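Long-range contacts in lipoprotein (Colwellia psychrerythraea, PDB 3O0Y), which is of unknown function but, as a putative lipoprotein of the DUF885 family in the Peptidase_MA clan, may be related to metallopeptidases: residues A[194-200]-A[268-274]; A[121-125]-A[188-193]; A[139-143]-A[544-549]. Residues are numbered along the deposited sequence.

Contact 1: A[194-200]-A[268-274]; sequences LPSKVTL and LLSEARS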
loop_
_atom_site.group_PDB
_atom_site.type_symbol
_atom_site.label_atom_id
_atom_site.label_comp_id
_atom_site.label_asym_id
_atom_site.label_seq_id
_atom_site.Cartn_x
_atom_site.Cartn_y
_atom_site.Cartn_z
ATOM N N LEU A 194 -14.875 -8.091 15.923
ATOM C CA LEU A 194 -15.577 -7.747 14.690
ATOM C C LEU A 194 -15.539 -6.282 14.372
ATOM O O LEU A 194 -15.246 -5.494 15.203
ATOM C CB LEU A 194 -17.017 -8.253 14.662
ATOM C CG LEU A 194 -17.989 -8.163 15.827
ATOM C CD1 LEU A 194 -17.600 -7.165 16.846
ATOM C CD2 LEU A 194 -19.418 -8.005 15.212
ATOM N N PRO A 195 -15.851 -5.942 13.132
ATOM C CA PRO A 195 -15.614 -4.546 12.753
ATOM C C PRO A 195 -16.617 -3.621 13.455
ATOM O O PRO A 195 -17.707 -4.063 13.869
ATOM C CB PRO A 195 -15.815 -4.573 11.235
ATOM C CG PRO A 195 -15.686 -6.035 10.858
ATOM C CD PRO A 195 -16.340 -6.729 11.986
ATOM N N SER A 196 -16.295 -2.333 13.527
ATOM C CA SER A 196 -17.264 -1.330 13.829
ATOM C C SER A 196 -18.406 -1.363 12.820
ATOM O O SER A 196 -18.283 -1.898 11.701
ATOM C CB SER A 196 -16.700 0.058 13.872
ATOM O OG SER A 196 -16.435 0.487 12.529
ATOM N N LYS A 197 -19.549 -0.810 13.248
ATOM C CA LYS A 197 -20.721 -0.723 12.358
ATOM C C LYS A 197 -20.399 -0.020 11.055
ATOM O O LYS A 197 -20.739 -0.501 9.992
ATOM C CB LYS A 197 -21.883 -0.007 13.056
ATOM C CG LYS A 197 -22.533 -0.849 14.181
ATOM C CD LYS A 197 -23.753 -0.156 14.853
ATOM C CE LYS A 197 -24.234 -0.876 16.140
ATOM N NZ LYS A 197 -24.655 -2.340 15.937
ATOM N N VAL A 198 -19.668 1.086 11.144
ATOM C CA VAL A 198 -19.253 1.859 9.985
ATOM C C VAL A 198 -18.431 1.002 8.995
ATOM O O VAL A 198 -18.626 1.097 7.752
ATOM C CB VAL A 198 -18.566 3.163 10.438
ATOM C CG1 VAL A 198 -17.736 3.805 9.277
ATOM C CG2 VAL A 198 -19.575 4.208 10.949
ATOM N N THR A 199 -17.489 0.235 9.520
ATOM C CA THR A 199 -16.610 -0.588 8.677
ATOM C C THR A 199 -17.425 -1.691 8.025
ATOM O O THR A 199 -17.338 -1.887 6.822
ATOM C CB THR A 199 -15.464 -1.217 9.471
ATOM O OG1 THR A 199 -14.691 -0.159 10.053
ATOM C CG2 THR A 199 -14.567 -2.141 8.586
ATOM N N LEU A 200 -18.259 -2.369 8.806
ATOM C CA LEU A 200 -19.119 -3.386 8.270
ATOM C C LEU A 200 -20.130 -2.858 7.234
ATOM O O LEU A 200 -20.393 -3.526 6.229
ATOM C CB LEU A 200 -19.785 -4.154 9.409
ATOM C CG LEU A 200 -20.256 -5.578 9.185
ATOM C CD1 LEU A 200 -19.196 -6.505 8.566
ATOM C CD2 LEU A 200 -20.718 -6.127 10.527
ATOM N N LEU A 268 -24.076 -9.828 11.106
ATOM C CA LEU A 268 -23.189 -9.301 12.141
ATOM C C LEU A 268 -23.395 -7.848 12.581
ATOM O O LEU A 268 -22.884 -7.436 13.614
ATOM C CB LEU A 268 -21.744 -9.392 11.593
ATOM C CG LEU A 268 -20.844 -10.354 12.305
ATOM C CD1 LEU A 268 -21.501 -11.569 12.837
ATOM C CD2 LEU A 268 -19.692 -10.712 11.328
ATOM N N LEU A 269 -24.146 -7.075 11.798
ATOM C CA LEU A 269 -24.363 -5.660 12.065
ATOM C C LEU A 269 -24.893 -5.364 13.448
ATOM O O LEU A 269 -24.490 -4.408 14.074
ATOM C CB LEU A 269 -25.310 -5.091 11.005
ATOM C CG LEU A 269 -24.923 -3.868 10.154
ATOM C CD1 LEU A 269 -23.412 -3.594 9.975
ATOM C CD2 LEU A 269 -25.669 -3.928 8.809
ATOM N N SER A 270 -25.760 -6.215 13.972
ATOM C CA SER A 270 -26.310 -5.904 15.280
ATOM C C SER A 270 -25.307 -6.086 16.425
ATOM O O SER A 270 -25.435 -5.424 17.462
ATOM C CB SER A 270 -27.572 -6.727 15.513
ATOM O OG SER A 270 -27.264 -8.103 15.407
ATOM N N GLU A 271 -24.288 -6.924 16.225
ATOM C CA GLU A 271 -23.254 -7.142 17.225
ATOM C C GLU A 271 -22.075 -6.165 17.015
ATOM O O GLU A 271 -21.272 -5.952 17.931
ATOM C CB GLU A 271 -22.714 -8.588 17.161
ATOM C CG GLU A 271 -23.687 -9.730 17.473
ATOM C CD GLU A 271 -23.245 -11.052 16.805
ATOM O OE1 GLU A 271 -22.045 -11.459 16.929
ATOM O OE2 GLU A 271 -24.106 -11.682 16.140
ATOM N N ALA A 272 -21.986 -5.600 15.815
ATOM C CA ALA A 272 -20.867 -4.717 15.474
ATOM C C ALA A 272 -20.856 -3.496 16.385
ATOM O O ALA A 272 -21.884 -3.039 16.848
ATOM C CB ALA A 272 -20.922 -4.317 14.045
ATOM N N ARG A 273 -19.688 -2.940 16.685
ATOM C CA ARG A 273 -19.704 -1.881 17.711
ATOM C C ARG A 273 -19.886 -0.486 17.154
ATOM O O ARG A 273 -19.447 -0.165 16.039
ATOM C CB ARG A 273 -18.438 -1.969 18.552
ATOM C CG ARG A 273 -18.368 -3.289 19.351
ATOM C CD ARG A 273 -17.269 -3.226 20.467
ATOM N NE ARG A 273 -16.866 -4.525 21.033
ATOM C CZ ARG A 273 -16.096 -5.414 20.394
ATOM N NH1 ARG A 273 -15.745 -5.193 19.151
ATOM N NH2 ARG A 273 -15.689 -6.519 21.001
ATOM N N SER A 274 -20.458 0.405 17.960
ATOM C CA SER A 274 -20.528 1.802 17.548
ATOM C C SER A 274 -19.180 2.510 17.711
ATOM O O SER A 274 -18.900 3.486 17.011
ATOM C CB SER A 274 -21.642 2.532 18.304
ATOM O OG SER A 274 -21.382 2.392 19.669
HETATM O O HOH W 1 -26.103 -2.697 18.294
HETATM O O HOH W 2 -19.379 2.372 13.981
#
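Lys-197 holds this contact at its polar end. Its chain runs extended through chi2 and chi3 (t, t), then turns at chi4 (m), so that NZ reaches two carbonyls in the turn that follows helix 236-268: Leu-269 O at 2.8 Å and Ala-272 O at 3.0 Å. A lysine is long enough for this; water 1 links NZ to Ser-270 O. Ser-196 is the N-cap of helix 197-210, so Lys-197 N has no helical carbonyl four residues back and donates to Arg-273 O of the loop instead (2.9 Å). Leu-194, with chi1 p and chi2 between wells, puts CD2 4.0 Å from Leu-268 CG; Leu-200 (t, p) sets CD2 3.6 Å from Leu-268 CB. Ala-272 CB touches Leu-194 and Leu-200, and a small methyl suits so close an approach: Pro-195 O lies 3.2 Å from Ala-272 CB. Arg-273 extends past Leu-194 to hydrogen-bond Asn-192 through NH2. Leu-200 and Leu-268 touch Gln-185 of helix 174-190; Val-198 and Thr-199, opening helix 197-210, meet Met-547 of helix 536-548.

Contact 2: A[121-125]-A[188-193]; sequences NFNIG and DAAQNW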
loop_
_atom_site.group_PDB
_atom_site.type_symbol
_atom_site.label_atom_id
_atom_site.label_comp_id
_atom_site.label_asym_id
_atom_site.label_seq_id
_atom_site.Cartn_x
_atom_site.Cartn_y
_atom_site.Cartn_z
ATOM N N ASN A 121 -0.209 -14.044 19.641
ATOM C CA ASN A 121 -1.371 -14.245 20.520
ATOM C C ASN A 121 -2.706 -13.819 19.933
ATOM O O ASN A 121 -3.744 -14.045 20.554
ATOM C CB ASN A 121 -1.124 -13.584 21.869
ATOM C CG ASN A 121 0.069 -14.185 22.604
ATOM O OD1 ASN A 121 0.436 -15.363 22.419
ATOM N ND2 ASN A 121 0.647 -13.391 23.489
ATOM N N PHE A 122 -2.696 -13.326 18.690
ATOM C CA PHE A 122 -3.931 -13.035 17.978
ATOM C C PHE A 122 -4.124 -14.003 16.790
ATOM O O PHE A 122 -3.338 -13.948 15.803
ATOM C CB PHE A 122 -3.898 -11.610 17.440
ATOM C CG PHE A 122 -3.941 -10.546 18.520
ATOM C CD1 PHE A 122 -5.118 -9.888 18.823
ATOM C CD2 PHE A 122 -2.796 -10.279 19.311
ATOM C CE1 PHE A 122 -5.157 -8.934 19.869
ATOM C CE2 PHE A 122 -2.845 -9.358 20.341
ATOM C CZ PHE A 122 -4.022 -8.654 20.595
ATOM N N ASN A 123 -5.190 -14.785 16.807
ATOM C CA ASN A 123 -5.542 -15.608 15.674
ATOM C C ASN A 123 -6.592 -15.009 14.755
ATOM O O ASN A 123 -6.923 -15.608 13.722
ATOM C CB ASN A 123 -5.943 -17.000 16.112
ATOM C CG ASN A 123 -7.262 -17.028 16.800
ATOM O OD1 ASN A 123 -7.757 -16.017 17.216
ATOM N ND2 ASN A 123 -7.834 -18.230 16.960
ATOM N N ILE A 124 -7.044 -13.802 15.104
ATOM C CA ILE A 124 -8.036 -13.066 14.342
ATOM C C ILE A 124 -7.523 -12.470 13.045
ATOM O O ILE A 124 -6.316 -12.517 12.742
ATOM C CB ILE A 124 -8.722 -11.976 15.233
ATOM C CG1 ILE A 124 -7.720 -10.974 15.897
ATOM C CG2 ILE A 124 -9.508 -12.642 16.382
ATOM C CD1 ILE A 124 -6.671 -10.261 14.999
ATOM N N GLY A 125 -8.455 -11.975 12.243
ATOM C CA GLY A 125 -8.068 -11.330 11.001
ATOM C C GLY A 125 -7.517 -12.253 9.938
ATOM O O GLY A 125 -7.839 -13.446 9.896
ATOM N N ASP A 188 -13.875 -15.201 14.253
ATOM C CA ASP A 188 -13.485 -13.988 14.929
ATOM C C ASP A 188 -14.618 -13.371 15.755
ATOM O O ASP A 188 -14.418 -13.016 16.901
ATOM C CB ASP A 188 -12.955 -12.969 13.904
ATOM C CG ASP A 188 -11.673 -13.401 13.205
ATOM O OD1 ASP A 188 -11.113 -14.479 13.454
ATOM O OD2 ASP A 188 -11.202 -12.571 12.358
ATOM N N ALA A 189 -15.813 -13.302 15.187
ATOM C CA ALA A 189 -16.980 -12.805 15.910
ATOM C C ALA A 189 -17.317 -13.648 17.169
ATOM O O ALA A 189 -17.737 -13.100 18.194
ATOM C CB ALA A 189 -18.201 -12.668 14.949
ATOM N N ALA A 190 -16.994 -14.930 17.137
ATOM C CA ALA A 190 -17.218 -15.824 18.294
ATOM C C ALA A 190 -16.329 -15.420 19.480
ATOM O O ALA A 190 -16.697 -15.644 20.634
ATOM C CB ALA A 190 -16.992 -17.271 17.915
ATOM N N GLN A 191 -15.181 -14.810 19.179
ATOM C CA GLN A 191 -14.260 -14.245 20.164
ATOM C C GLN A 191 -14.490 -12.754 20.416
ATOM O O GLN A 191 -13.590 -12.084 20.935
ATOM C CB GLN A 191 -12.852 -14.277 19.576
ATOM C CG GLN A 191 -12.179 -15.538 19.600
ATOM C CD GLN A 191 -10.820 -15.428 18.879
ATOM O OE1 GLN A 191 -9.942 -14.669 19.309
ATOM N NE2 GLN A 191 -10.635 -16.227 17.852
ATOM N N ASN A 192 -15.606 -12.209 19.945
ATOM C CA ASN A 192 -15.933 -10.798 20.083
ATOM C C ASN A 192 -14.966 -9.863 19.337
ATOM O O ASN A 192 -14.802 -8.718 19.686
ATOM C CB ASN A 192 -15.951 -10.382 21.534
ATOM C CG ASN A 192 -17.070 -11.086 22.300
ATOM O OD1 ASN A 192 -18.236 -11.141 21.843
ATOM N ND2 ASN A 192 -16.727 -11.616 23.458
ATOM N N TRP A 193 -14.403 -10.373 18.268
ATOM C CA TRP A 193 -13.599 -9.538 17.396
ATOM C C TRP A 193 -14.386 -9.316 16.099
ATOM O O TRP A 193 -14.573 -10.244 15.287
ATOM C CB TRP A 193 -12.302 -10.268 17.102
ATOM C CG TRP A 193 -11.335 -9.447 16.299
ATOM C CD1 TRP A 193 -11.334 -9.255 14.961
ATOM C CD2 TRP A 193 -10.257 -8.677 16.832
ATOM N NE1 TRP A 193 -10.274 -8.418 14.616
ATOM C CE2 TRP A 193 -9.632 -8.028 15.761
ATOM C CE3 TRP A 193 -9.774 -8.458 18.116
ATOM C CZ2 TRP A 193 -8.510 -7.229 15.943
ATOM C CZ3 TRP A 193 -8.687 -7.664 18.303
ATOM C CH2 TRP A 193 -8.083 -7.015 17.225
HETATM O O HOH W 3 -6.982 -14.012 19.251
#
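The irregular loop 121-125 passes the C-terminal end of helix 174-190, whose last turn is 188-190, coming closest where the CA atoms of Ile-124 and Asp-188 lie 5.6 Å apart. No strand pairing joins them; instead the backbone of the loop is read by a side chain. Gly-125, with a positive phi of 70° that glycine adopts easily, presents its N to Asp-188 OD2 at 2.8 Å. The other carboxylate oxygen of Asp-188 forms a salt bridge with Lys-184, which also hydrogen-bonds the carbonyls of Asn-123 and Gly-125, so acid and base together bond Gly-125 N and these two carbonyls. Ile-124 turns toward the helix end and lays CG1 over the indole of Trp-193, 3.6 Å from the centroid of the five-membered ring and 17° off its normal: a CH-pi contact in which the CG1 methylene suits the flat face. Trp-193 NE1 is meanwhile bonded to Pro-135 O. Beside this packing, Phe-122 CE1 comes within 4.1 Å of Trp-193 CZ3. At the more exposed margin two amides pair, Gln-191 NE2 donating to Asn-123 OD1 at 3.0 Å, and water 3 bridges Asn-123 N to Gln-191 OE1. The helix ends in a classical Schellman motif: Trp-193 N bonds Asp-188 O at 3.0 Å and Asn-192 N bonds Ala-189 O at 2.9 Å. The C-prime residue, Asn-192, takes a positive phi, which asparagine tolerates well, consistent with the chain turning so that Trp-193 faces the loop.

Contact 3: A[139-143]-A[544-549]; sequences NQING and ERYMAW. With SO4 (sulfate ion), chain D.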
loop_
_atom_site.group_PDB
_atom_site.type_symbol
_atom_site.label_atom_id
_atom_site.label_comp_id
_atom_site.label_asym_id
_atom_site.label_seq_id
_atom_site.Cartn_x
_atom_site.Cartn_y
_atom_site.Cartn_z
ATOM N N ASN A 139 -13.998 -5.919 4.863
ATOM C CA ASN A 139 -13.987 -4.513 5.188
ATOM C C ASN A 139 -14.250 -3.719 3.893
ATOM O O ASN A 139 -14.524 -4.290 2.856
ATOM C CB ASN A 139 -12.678 -4.121 5.890
ATOM C CG ASN A 139 -11.455 -4.161 4.971
ATOM O OD1 ASN A 139 -11.367 -3.353 4.058
ATOM N ND2 ASN A 139 -10.525 -5.083 5.205
ATOM N N GLN A 140 -14.333 -2.412 4.013
ATOM C CA GLN A 140 -14.704 -1.561 2.885
ATOM C C GLN A 140 -13.610 -1.202 1.871
ATOM O O GLN A 140 -13.915 -0.652 0.859
ATOM C CB GLN A 140 -15.323 -0.253 3.463
ATOM C CG GLN A 140 -14.357 0.931 3.714
ATOM C CD GLN A 140 -13.417 0.755 4.949
ATOM O OE1 GLN A 140 -13.452 -0.262 5.652
ATOM N NE2 GLN A 140 -12.527 1.728 5.147
ATOM N N ILE A 141 -12.351 -1.394 2.205
ATOM C CA ILE A 141 -11.228 -0.878 1.467
ATOM C C ILE A 141 -10.384 -1.976 0.826
ATOM O O ILE A 141 -9.935 -1.783 -0.283
ATOM C CB ILE A 141 -10.385 0.136 2.284
ATOM C CG1 ILE A 141 -9.224 0.735 1.488
ATOM C CG2 ILE A 141 -9.830 -0.469 3.603
ATOM C CD1 ILE A 141 -8.619 2.026 2.146
ATOM N N ASN A 142 -10.088 -3.077 1.524
ATOM C CA ASN A 142 -9.308 -4.183 0.922
ATOM C C ASN A 142 -9.724 -5.526 1.516
ATOM O O ASN A 142 -10.835 -5.678 1.975
ATOM C CB ASN A 142 -7.781 -3.941 1.021
ATOM C CG ASN A 142 -7.247 -4.122 2.441
ATOM O OD1 ASN A 142 -8.017 -4.063 3.443
ATOM N ND2 ASN A 142 -5.936 -4.375 2.533
ATOM N N GLY A 143 -8.830 -6.492 1.513
ATOM C CA GLY A 143 -9.196 -7.846 1.886
ATOM C C GLY A 143 -9.492 -8.649 0.634
ATOM O O GLY A 143 -9.632 -8.089 -0.450
ATOM N N GLU A 544 -12.229 6.446 7.666
ATOM C CA GLU A 544 -12.707 5.058 7.642
ATOM C C GLU A 544 -11.624 4.034 7.261
ATOM O O GLU A 544 -11.590 2.928 7.744
ATOM C CB GLU A 544 -13.967 4.902 6.783
ATOM C CG GLU A 544 -15.141 5.796 7.390
ATOM C CD GLU A 544 -16.452 5.743 6.662
ATOM O OE1 GLU A 544 -16.573 4.922 5.719
ATOM O OE2 GLU A 544 -17.407 6.437 7.103
ATOM N N ARG A 545 -10.710 4.432 6.395
ATOM C CA ARG A 545 -9.524 3.640 6.087
ATOM C C ARG A 545 -8.721 3.415 7.391
ATOM O O ARG A 545 -8.313 2.280 7.661
ATOM C CB ARG A 545 -8.645 4.378 5.048
ATOM C CG ARG A 545 -7.207 3.962 5.012
ATOM C CD ARG A 545 -6.437 4.806 3.984
ATOM N NE ARG A 545 -5.017 4.742 4.211
ATOM C CZ ARG A 545 -4.141 5.284 3.389
ATOM N NH1 ARG A 545 -2.869 5.223 3.674
ATOM N NH2 ARG A 545 -4.576 5.914 2.303
ATOM N N TYR A 546 -8.476 4.468 8.151
ATOM C CA TYR A 546 -7.601 4.370 9.357
ATOM C C TYR A 546 -8.227 3.437 10.357
ATOM O O TYR A 546 -7.555 2.657 11.071
ATOM C CB TYR A 546 -7.310 5.717 9.999
ATOM C CG TYR A 546 -6.726 6.735 9.030
ATOM C CD1 TYR A 546 -6.043 6.372 7.898
ATOM C CD2 TYR A 546 -6.947 8.062 9.239
ATOM C CE1 TYR A 546 -5.584 7.358 7.026
ATOM C CE2 TYR A 546 -6.479 9.043 8.358
ATOM C CZ TYR A 546 -5.845 8.682 7.274
ATOM O OH TYR A 546 -5.442 9.729 6.409
ATOM N N MET A 547 -9.548 3.486 10.392
ATOM C CA MET A 547 -10.336 2.612 11.301
ATOM C C MET A 547 -10.158 1.126 10.922
ATOM O O MET A 547 -10.068 0.294 11.788
ATOM C CB MET A 547 -11.822 2.974 11.301
ATOM C CG MET A 547 -12.207 4.310 11.971
ATOM S SD MET A 547 -13.910 4.962 11.603
ATOM C CE MET A 547 -14.869 3.454 12.074
ATOM N N ALA A 548 -10.045 0.815 9.635
ATOM C CA ALA A 548 -9.879 -0.570 9.121
ATOM C C ALA A 548 -8.443 -1.024 9.169
ATOM O O ALA A 548 -8.188 -2.226 9.180
ATOM C CB ALA A 548 -10.380 -0.661 7.631
ATOM N N TRP A 549 -7.499 -0.071 9.095
ATOM C CA TRP A 549 -6.039 -0.328 9.033
ATOM C C TRP A 549 -5.254 0.321 10.169
ATOM O O TRP A 549 -4.380 1.130 9.951
ATOM C CB TRP A 549 -5.449 0.199 7.724
ATOM C CG TRP A 549 -5.886 -0.433 6.489
ATOM C CD1 TRP A 549 -6.563 -1.612 6.332
ATOM C CD2 TRP A 549 -5.599 0.030 5.158
ATOM N NE1 TRP A 549 -6.758 -1.874 5.001
ATOM C CE2 TRP A 549 -6.185 -0.878 4.261
ATOM C CE3 TRP A 549 -4.936 1.143 4.642
ATOM C CZ2 TRP A 549 -6.117 -0.706 2.887
ATOM C CZ3 TRP A 549 -4.892 1.335 3.286
ATOM C CH2 TRP A 549 -5.445 0.393 2.414
HETATM S S SO4 D . -1.243 7.397 0.463
HETATM O O1 SO4 D . -0.464 8.492 1.103
HETATM O O2 SO4 D . -1.376 7.696 -0.924
HETATM O O3 SO4 D . -0.541 6.091 0.520
HETATM O O4 SO4 D . -2.462 7.154 1.188
#
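Ile-141 and Trp-549 give up equal areas to this contact, 70 Å² each, and meet directly. The t, t side chain of Ile-141 stretches out to lay CD1 over the six-membered ring of Trp-549, 3.9 Å from its centroid and 26° off the normal, a CH-pi contact; CG2 of the same isoleucine rests 4.1 Å from Ala-548 CB, a methyl small enough to let the loop come close to the helix. The indole is fixed at its edge as well: Trp-549 NE1 donates to Asn-142 OD1 at 3.0 Å. Trp-549 is the first residue beyond helix 536-548 and also packs edge-to-face with Trp-130. The loop that receives it is shaped by Asn-139, whose short side chain lets OD1 accept from Ile-141 N and Asn-142 N (2.9 Å each), an Asx turn widened to an Asx motif just ahead of helix 144-154. Asn-139 ND2 in turn donates to Asn-142 OD1 at 3.2 Å, orienting the amide that holds the tryptophan. Gln-140, a methylene longer and with 55 Å² covered, reaches the last turns of the helix: its NE2 makes a weak hydrogen bond to Glu-544 O at 3.0 Å, and OE1 lies 3.7 Å from Ala-548 CB. Arg-545 packs CG 3.7 Å from Ile-141 CD1, then leads off to a sulfate ion, probably from the crystallisation liquor, with NH2 2.7 Å from its O4.

From the N terminus, segment 121-125 comes first and 139-143 next. Contact 2 closes when the chain has passed helices 144-154 and 161-172 and reaches the end of helix 174-190, at 188-193. Contact 1 opens at once, at 194-200, and closes after helix 236-268, so these two stand in series. Contact 3, opened at 139-143, closes last, 400 residues after that segment; contact 1 is nested within its loop, whereas contacts 2 and 3 cross. Contact 1 touches both others, through Arg-273 and Asn-192 and through Val-198 and Glu-544. Contacts 2 and 3 tie early loops to the ends of helices 174-190 and 536-548; contact 1 ties the start of helix 197-210 to the loop after 236-268.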